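Malonyl CoA-acyl carrier protein transacylase (Clostridium perfringens, PDB 3PTW) probably transfers malonyl groups from malonyl-CoA to the acyl carrier protein, the step that supplies extender units for fatty acid synthesis. Local coordinates at residues M18-E21 against F22-F26. Sequence-based numbering, arbitrary orientation.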
# COMPACT_ATOMS: atom_id res chain seq x y z
N MET A 18 0.10 -14.88 8.28
CA MET A 18 0.89 -13.65 8.39
C MET A 18 0.76 -13.10 9.82
O MET A 18 -0.28 -13.29 10.47
CB MET A 18 0.49 -12.62 7.33
CG MET A 18 -0.87 -11.97 7.56
SD MET A 18 -1.34 -10.88 6.21
CE MET A 18 -2.92 -10.27 6.84
N GLY A 19 1.83 -12.50 10.33
CA GLY A 19 1.83 -11.96 11.68
C GLY A 19 2.10 -12.93 12.81
O GLY A 19 2.52 -12.53 13.90
N LYS A 20 1.85 -14.22 12.56
CA LYS A 20 1.91 -15.22 13.61
C LYS A 20 3.29 -15.34 14.26
O LYS A 20 3.39 -15.41 15.48
CB LYS A 20 1.42 -16.58 13.09
CG LYS A 20 1.56 -17.73 14.08
CD LYS A 20 0.34 -17.84 14.96
CE LYS A 20 0.09 -19.29 15.37
NZ LYS A 20 0.73 -19.62 16.68
N GLU A 21 4.36 -15.36 13.46
CA GLU A 21 5.71 -15.53 14.03
C GLU A 21 6.10 -14.37 14.92
O GLU A 21 6.72 -14.58 15.97
CB GLU A 21 6.76 -15.78 12.94
CG GLU A 21 6.66 -17.16 12.30
CD GLU A 21 7.77 -17.44 11.29
OE1 GLU A 21 8.71 -16.64 11.15
OE2 GLU A 21 7.69 -18.49 10.64
N PHE A 22 5.73 -13.15 14.52
CA PHE A 22 5.92 -11.99 15.39
C PHE A 22 5.03 -12.05 16.62
O PHE A 22 5.47 -11.70 17.72
CB PHE A 22 5.71 -10.68 14.63
CG PHE A 22 6.95 -10.19 13.97
CD1 PHE A 22 7.69 -9.15 14.54
CD2 PHE A 22 7.42 -10.79 12.80
CE1 PHE A 22 8.86 -8.69 13.94
CE2 PHE A 22 8.59 -10.34 12.20
CZ PHE A 22 9.31 -9.29 12.78
N PHE A 23 3.79 -12.48 16.41
CA PHE A 23 2.82 -12.61 17.49
C PHE A 23 3.38 -13.49 18.60
O PHE A 23 3.33 -13.12 19.76
CB PHE A 23 1.48 -13.18 16.99
CG PHE A 23 0.47 -13.42 18.08
CD1 PHE A 23 -0.45 -12.44 18.44
CD2 PHE A 23 0.45 -14.64 18.78
CE1 PHE A 23 -1.38 -12.66 19.46
CE2 PHE A 23 -0.47 -14.87 19.81
CZ PHE A 23 -1.38 -13.88 20.15
N ASP A 24 3.93 -14.64 18.20
CA ASP A 24 4.46 -15.63 19.15
C ASP A 24 5.80 -15.28 19.76
O ASP A 24 6.18 -15.82 20.80
CB ASP A 24 4.55 -17.01 18.49
CG ASP A 24 3.19 -17.57 18.11
OD1 ASP A 24 2.18 -17.10 18.66
OD2 ASP A 24 3.14 -18.49 17.26
N ASN A 25 6.54 -14.38 19.12
CA ASN A 25 7.94 -14.15 19.52
C ASN A 25 8.23 -12.77 20.09
O ASN A 25 9.29 -12.56 20.68
CB ASN A 25 8.88 -14.47 18.35
CG ASN A 25 8.82 -15.93 17.96
OD1 ASN A 25 9.42 -16.78 18.61
ND2 ASN A 25 8.09 -16.23 16.90
N PHE A 26 7.30 -11.84 19.91
CA PHE A 26 7.47 -10.50 20.45
C PHE A 26 6.22 -10.06 21.20
O PHE A 26 5.13 -10.05 20.63
CB PHE A 26 7.87 -9.52 19.34
CG PHE A 26 9.08 -9.96 18.58
CD1 PHE A 26 10.35 -9.89 19.16
CD2 PHE A 26 8.96 -10.52 17.31
CE1 PHE A 26 11.48 -10.33 18.47
CE2 PHE A 26 10.08 -10.96 16.60
CZ PHE A 26 11.34 -10.87 17.18
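Lys-20 and Asp-24, one helical turn apart on the short helix 20-25, form an i to i+4 salt bridge on its exposed side. The lysine starts with CG anti to its own backbone nitrogen (chi1 175°), then bends at each later torsion, so that the chain curls round Asp-24 OD2 from one side of the carboxylate plane and brings NZ almost into that plane. From CB, which stays clear of Asp-24, the chain passes to CG, 3.6 Å from Asp-24 OD2; CD and CE then skirt the same oxygen, and Lys-20 NZ closes on Asp-24 OD2 at 2.7 Å, where OD2 offers its syn lone pair, on the side of OD1. Asp-24 OD1 lies in the plane of the Phe-23 ring, at its edge.

Beneath the ion pair the backbone makes the opening turn of the helix. Gly-19 is the N-cap residue, with a positive phi of 82° that suits glycine, and its O accepts from Phe-23 N at 2.8 Å; Lys-20 O receives Asp-24 N at 2.9 Å. At the following position the Asn-25 side chain turns back over the helix, CB and CG both 3.2 Å from Glu-21 O. ND2 points at that carbonyl as a donor, but at a modelled 2.3 Å from Glu-21 O the bond is doubtful in detail. Glu-21, extended beyond CG, runs broadly the same way as Asn-25, its OE1 accepting from Leu-298 N at the start of helix 298-315.

On the buried side, Phe-22 packs between helices 59-79 and 298-315, and one face of its ring receives Phe-26 CE2. Phe-22 thus faces the interior, while Lys-20, Glu-21 and Asp-24 are exposed. A positive charge in the first turn is probably disfavoured by the helix dipole; attraction to Asp-24 may compensate in part.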